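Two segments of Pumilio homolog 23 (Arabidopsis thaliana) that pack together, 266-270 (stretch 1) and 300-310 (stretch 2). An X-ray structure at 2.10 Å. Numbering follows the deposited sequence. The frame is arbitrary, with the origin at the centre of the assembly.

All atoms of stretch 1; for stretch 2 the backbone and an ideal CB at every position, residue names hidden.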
ATOM      1  N   GLY A 266       7.108  25.248 -20.177  1.00 44.27           N
ATOM      2  CA  GLY A 266       6.921  23.881 -20.645  1.00 48.55           C
ATOM      3  C   GLY A 266       7.916  22.905 -20.040  1.00 48.37           C
ATOM      4  O   GLY A 266       9.109  23.187 -20.008  1.00 49.13           O
ATOM      5  N   PHE A 267       7.433  21.763 -19.548  1.00 47.77           N
ATOM      6  CA  PHE A 267       8.302  20.757 -18.944  1.00 39.90           C
ATOM      7  C   PHE A 267       8.959  19.907 -20.030  1.00 30.55           C
ATOM      8  O   PHE A 267       8.275  19.239 -20.810  1.00 28.97           O
ATOM      9  CB  PHE A 267       7.510  19.873 -17.982  1.00 43.67           C
ATOM     10  CG  PHE A 267       8.283  18.689 -17.462  1.00 38.78           C
ATOM     11  CD1 PHE A 267       9.153  18.831 -16.395  1.00 38.29           C
ATOM     12  CD2 PHE A 267       8.139  17.436 -18.040  1.00 26.13           C
ATOM     13  CE1 PHE A 267       9.872  17.746 -15.912  1.00 39.14           C
ATOM     14  CE2 PHE A 267       8.850  16.355 -17.564  1.00 29.12           C
ATOM     15  CZ  PHE A 267       9.721  16.509 -16.496  1.00 33.13           C
ATOM     16  N   HIS A 268      10.286  19.909 -20.056  1.00 33.31           N
ATOM     17  CA  HIS A 268      11.050  19.226 -21.085  1.00 36.74           C
ATOM     18  C   HIS A 268      12.254  18.579 -20.418  1.00 35.14           C
ATOM     19  O   HIS A 268      12.901  19.199 -19.574  1.00 33.30           O
ATOM     20  CB  HIS A 268      11.476  20.225 -22.182  1.00 35.40           C
ATOM     21  CG  HIS A 268      12.172  19.605 -23.354  1.00 47.92           C
ATOM     22  ND1 HIS A 268      13.538  19.685 -23.538  1.00 55.67           N
ATOM     23  CD2 HIS A 268      11.691  18.917 -24.417  1.00 58.22           C
ATOM     24  CE1 HIS A 268      13.868  19.064 -24.657  1.00 57.56           C
ATOM     25  NE2 HIS A 268      12.765  18.589 -25.209  1.00 63.00           N
ATOM     26  N   ILE A 269      12.535  17.327 -20.767  1.00 24.77           N
ATOM     27  CA  ILE A 269      13.714  16.627 -20.265  1.00 24.98           C
ATOM     28  C   ILE A 269      14.723  16.564 -21.404  1.00 25.39           C
ATOM     29  O   ILE A 269      14.544  15.786 -22.352  1.00 22.70           O
ATOM     30  CB  ILE A 269      13.384  15.216 -19.756  1.00 25.35           C
ATOM     31  CG1 ILE A 269      12.284  15.247 -18.696  1.00 21.53           C
ATOM     32  CG2 ILE A 269      14.637  14.553 -19.204  1.00 23.31           C
ATOM     33  CD1 ILE A 269      11.792  13.847 -18.336  1.00 20.87           C
ATOM     34  N   GLU A 270      15.777  17.378 -21.312  1.00 23.78           N
ATOM     35  CA  GLU A 270      16.860  17.362 -22.289  1.00 30.92           C
ATOM     36  C   GLU A 270      17.552  16.002 -22.304  1.00 30.60           C
ATOM     37  O   GLU A 270      17.540  15.251 -21.324  1.00 29.21           O
ATOM     38  CB  GLU A 270      17.900  18.447 -21.983  1.00 33.16           C
ATOM     39  CG  GLU A 270      17.378  19.865 -22.012  1.00 49.69           C
ATOM     40  CD  GLU A 270      18.085  20.756 -20.997  1.00 71.98           C
ATOM     41  OE1 GLU A 270      19.154  20.343 -20.490  1.00 78.57           O
ATOM     42  OE2 GLU A 270      17.569  21.862 -20.695  1.00 78.27           O
ATOM     43  N   UNK A 300       1.077  15.831 -18.686  1.00 23.90           N
ATOM     44  CA  UNK A 300       2.154  16.319 -19.540  1.00 26.80           C
ATOM     45  C   UNK A 300       3.508  15.853 -19.028  1.00 29.34           C
ATOM     46  O   UNK A 300       4.404  15.507 -19.810  1.00 23.68           O
ATOM     47  CB  UNK A 300       2.120  17.846 -19.625  1.00 26.80           C
ATOM     48  N   UNK A 301       3.675  15.840 -17.712  1.00 22.06           N
ATOM     49  CA  UNK A 301       4.945  15.414 -17.145  1.00 19.99           C
ATOM     50  C   UNK A 301       5.130  13.907 -17.311  1.00 19.62           C
ATOM     51  O   UNK A 301       6.219  13.451 -17.675  1.00 19.93           O
ATOM     52  CB  UNK A 301       5.027  15.802 -15.667  1.00 19.99           C
ATOM     53  N   UNK A 302       4.065  13.125 -17.081  1.00 20.65           N
ATOM     54  CA  UNK A 302       4.142  11.680 -17.301  1.00 20.27           C
ATOM     55  C   UNK A 302       4.523  11.371 -18.741  1.00 23.31           C
ATOM     56  O   UNK A 302       5.382  10.518 -18.997  1.00 21.03           O
ATOM     57  CB  UNK A 302       2.810  11.012 -16.955  1.00 20.27           C
ATOM     58  N   UNK A 303       3.862  12.025 -19.704  1.00 23.15           N
ATOM     59  CA  UNK A 303       4.115  11.698 -21.107  1.00 21.96           C
ATOM     60  C   UNK A 303       5.564  11.976 -21.480  1.00 23.48           C
ATOM     61  O   UNK A 303       6.171  11.224 -22.252  1.00 22.05           O
ATOM     62  CB  UNK A 303       3.177  12.491 -22.019  1.00 21.96           C
ATOM     63  N   UNK A 304       6.138  13.046 -20.932  1.00 19.96           N
ATOM     64  CA  UNK A 304       7.524  13.383 -21.237  1.00 26.27           C
ATOM     65  C   UNK A 304       8.489  12.353 -20.649  1.00 27.73           C
ATOM     66  O   UNK A 304       9.456  11.951 -21.311  1.00 20.50           O
ATOM     67  CB  UNK A 304       7.857  14.779 -20.706  1.00 26.27           C
ATOM     68  N   UNK A 305       8.242  11.904 -19.411  1.00 20.57           N
ATOM     69  CA  UNK A 305       9.072  10.847 -18.837  1.00 17.21           C
ATOM     70  C   UNK A 305       8.958   9.555 -19.646  1.00 23.74           C
ATOM     71  O   UNK A 305       9.970   8.899 -19.936  1.00 20.98           O
ATOM     72  CB  UNK A 305       8.675  10.593 -17.381  1.00 17.21           C
ATOM     73  N   UNK A 306       7.728   9.166 -20.003  1.00 19.33           N
ATOM     74  CA  UNK A 306       7.521   7.980 -20.834  1.00 21.01           C
ATOM     75  C   UNK A 306       8.358   8.048 -22.108  1.00 21.27           C
ATOM     76  O   UNK A 306       9.095   7.112 -22.441  1.00 23.10           O
ATOM     77  CB  UNK A 306       6.040   7.829 -21.187  1.00 21.01           C
ATOM     78  N   UNK A 307       8.291   9.178 -22.811  1.00 23.33           N
ATOM     79  CA  UNK A 307       8.967   9.295 -24.104  1.00 24.13           C
ATOM     80  C   UNK A 307      10.482   9.425 -23.961  1.00 24.49           C
ATOM     81  O   UNK A 307      11.238   8.761 -24.679  1.00 25.61           O
ATOM     82  CB  UNK A 307       8.419  10.500 -24.871  1.00 24.13           C
ATOM     83  N   UNK A 308      10.952  10.287 -23.058  1.00 22.74           N
ATOM     84  CA  UNK A 308      12.374  10.622 -23.041  1.00 22.85           C
ATOM     85  C   UNK A 308      13.209   9.700 -22.162  1.00 19.35           C
ATOM     86  O   UNK A 308      14.413   9.580 -22.390  1.00 25.72           O
ATOM     87  CB  UNK A 308      12.554  12.066 -22.568  1.00 22.85           C
ATOM     88  N   UNK A 309      12.625   9.058 -21.161  1.00 21.18           N
ATOM     89  CA  UNK A 309      13.375   8.251 -20.213  1.00 15.70           C
ATOM     90  C   UNK A 309      13.158   6.758 -20.448  1.00 22.35           C
ATOM     91  O   UNK A 309      14.117   6.000 -20.594  1.00 26.92           O
ATOM     92  CB  UNK A 309      12.980   8.620 -18.782  1.00 15.70           C
ATOM     93  N   UNK A 310      11.900   6.321 -20.504  1.00 18.37           N
ATOM     94  CA  UNK A 310      11.590   4.896 -20.399  1.00 18.85           C
ATOM     95  C   UNK A 310      11.456   4.197 -21.747  1.00 27.56           C
ATOM     96  O   UNK A 310      11.847   3.034 -21.870  1.00 25.59           O
ATOM     97  CB  UNK A 310      10.294   4.712 -19.607  1.00 18.85           C
TER

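Stretch 2 is helical throughout, and stretch 1 has no regular helix or strand and runs past one side of it. Position 300 has nothing of stretch 1 within 5.5 Å of its ideal CB. Many residues would fit. It is Ser 300, and it makes no contact here.

At position 301 CA-to-CB points sideways, and the ideal CB lies 4.2 Å from Phe 267 CD2. An aromatic ring this close favours an apolar side chain; Leu, Ile, Met or Val would suit. The residue is Leu 301. Leu 301 CG sits over one face of the Phe 267 ring in a CH-pi contact, 3.6 Å from Phe 267 CE2.

At position 302 CA-to-CB points away from stretch 1, and 303 is out of reach. Stretch 1 does not constrain either. They are Tyr 302 and Asn 303.

At position 304 CA-to-CB points toward stretch 1. Its ideal CB is 3.7 Å from Phe 267 CE2 and 4.7 Å from Ile 269 CD1. An apolar residue could fill this space, but the backbone N of Ile 269 also offers a donor, so a Gln or Glu long enough to reach it would do both jobs. The residue is Glu 304. Glu 304 CG packs 3.6 Å from Phe 267 CE2. With chi2 in p, the chain turns so that Glu 304 OE2 accepts a nearly straight hydrogen bond from Ile 269 N at 2.9 Å.

At position 305 CA-to-CB is sideways, with the ideal CB 4.6 Å from Ile 269 CD1. Apolar side chains suit this. Met 305 places CG 3.9 Å from Ile 269 CD1.

Positions 306 and 307 are out of reach, so stretch 1 sets no limit on either. They are Phe 306 and Asn 307.

At position 308 CA-to-CB points toward stretch 1, one helical turn on from Glu 304. The ideal CB is 4.2 Å from Ile 269 O, and the His 268 ring lies farther out. A long polar chain would suit, and a base could also pair with the carboxylate. The residue is Lys 308. Lys 308 NZ forms a salt bridge with Glu 304 OE2 at 2.7 Å, so this oxygen serves both the lysine and Ile 269 N. Lys 308 NZ also lies 3.2 Å from His 268 NE2.

At position 309, within a wider pi-type turn, CA-to-CB is sideways and the ideal CB is 5.4 Å from Ile 269 CD1. A modest apolar residue could close the gap. Val 309 brings CG2 to 4.2 Å from Ile 269 CD1.

Position 310 is out of reach of stretch 1, which leaves its choice open. It is Phe 310.

Stretch 2, residues 300-310: SLYNEMFNKVF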
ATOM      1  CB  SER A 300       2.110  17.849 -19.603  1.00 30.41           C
ATOM      2  OG  SER A 300       2.237  18.394 -18.294  1.00 32.30           O
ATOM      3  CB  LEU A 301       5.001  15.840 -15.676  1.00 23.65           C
ATOM      4  CG  LEU A 301       6.347  15.777 -14.973  1.00 29.28           C
ATOM      5  CD1 LEU A 301       6.467  16.919 -13.975  1.00 26.01           C
ATOM      6  CD2 LEU A 301       6.462  14.455 -14.284  1.00 27.94           C
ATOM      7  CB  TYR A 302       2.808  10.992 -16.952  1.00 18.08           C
ATOM      8  CG  TYR A 302       2.812   9.505 -17.296  1.00 20.79           C
ATOM      9  CD1 TYR A 302       2.562   9.071 -18.603  1.00 22.13           C
ATOM     10  CD2 TYR A 302       3.091   8.535 -16.325  1.00 15.56           C
ATOM     11  CE1 TYR A 302       2.599   7.722 -18.941  1.00 21.66           C
ATOM     12  CE2 TYR A 302       3.120   7.180 -16.652  1.00 18.22           C
ATOM     13  CZ  TYR A 302       2.879   6.784 -17.966  1.00 22.32           C
ATOM     14  OH  TYR A 302       2.910   5.447 -18.310  1.00 23.92           O
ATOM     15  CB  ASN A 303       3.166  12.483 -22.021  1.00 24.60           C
ATOM     16  CG  ASN A 303       1.721  12.003 -21.910  1.00 26.67           C
ATOM     17  OD1 ASN A 303       1.454  10.945 -21.345  1.00 25.12           O
ATOM     18  ND2 ASN A 303       0.788  12.781 -22.448  1.00 28.13           N
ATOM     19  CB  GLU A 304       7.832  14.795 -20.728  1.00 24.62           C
ATOM     20  CG  GLU A 304       9.269  15.283 -20.960  1.00 21.11           C
ATOM     21  CD  GLU A 304       9.557  15.705 -22.393  1.00 28.38           C
ATOM     22  OE1 GLU A 304       8.676  15.520 -23.262  1.00 24.01           O
ATOM     23  OE2 GLU A 304      10.674  16.218 -22.647  1.00 26.88           O
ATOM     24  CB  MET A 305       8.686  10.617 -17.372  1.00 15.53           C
ATOM     25  CG  MET A 305       9.041  11.810 -16.480  1.00 20.30           C
ATOM     26  SD  MET A 305       8.578  11.523 -14.763  1.00 26.22           S
ATOM     27  CE  MET A 305       9.854  10.354 -14.293  1.00 21.69           C
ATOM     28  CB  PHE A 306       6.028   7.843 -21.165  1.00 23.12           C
ATOM     29  CG  PHE A 306       5.675   6.589 -21.925  1.00 21.30           C
ATOM     30  CD1 PHE A 306       5.911   6.493 -23.287  1.00 22.11           C
ATOM     31  CD2 PHE A 306       5.069   5.525 -21.278  1.00 21.54           C
ATOM     32  CE1 PHE A 306       5.580   5.337 -23.986  1.00 24.92           C
ATOM     33  CE2 PHE A 306       4.746   4.365 -21.957  1.00 25.60           C
ATOM     34  CZ  PHE A 306       4.988   4.274 -23.319  1.00 26.17           C
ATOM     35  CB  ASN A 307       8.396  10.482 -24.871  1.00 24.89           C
ATOM     36  CG  ASN A 307       6.983  10.214 -25.369  1.00 36.55           C
ATOM     37  OD1 ASN A 307       6.668   9.106 -25.814  1.00 40.49           O
ATOM     38  ND2 ASN A 307       6.127  11.223 -25.285  1.00 36.45           N
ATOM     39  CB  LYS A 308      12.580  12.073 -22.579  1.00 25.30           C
ATOM     40  CG  LYS A 308      11.767  13.089 -23.376  1.00 26.52           C
ATOM     41  CD  LYS A 308      12.132  13.097 -24.867  1.00 31.57           C
ATOM     42  CE  LYS A 308      11.323  14.172 -25.632  1.00 31.28           C
ATOM     43  NZ  LYS A 308      11.616  15.558 -25.104  1.00 35.12           N
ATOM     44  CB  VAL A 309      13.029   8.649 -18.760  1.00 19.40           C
ATOM     45  CG1 VAL A 309      13.575   7.624 -17.782  1.00 15.02           C
ATOM     46  CG2 VAL A 309      13.581  10.046 -18.456  1.00 19.65           C
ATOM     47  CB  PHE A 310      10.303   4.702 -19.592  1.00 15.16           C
ATOM     48  CG  PHE A 310      10.449   5.103 -18.164  1.00 18.46           C
ATOM     49  CD1 PHE A 310      11.111   4.269 -17.269  1.00 18.52           C
ATOM     50  CD2 PHE A 310       9.984   6.333 -17.723  1.00 16.36           C
ATOM     51  CE1 PHE A 310      11.291   4.646 -15.949  1.00 20.53           C
ATOM     52  CE2 PHE A 310      10.140   6.709 -16.389  1.00 17.83           C
ATOM     53  CZ  PHE A 310      10.801   5.872 -15.510  1.00 19.10           C
TER
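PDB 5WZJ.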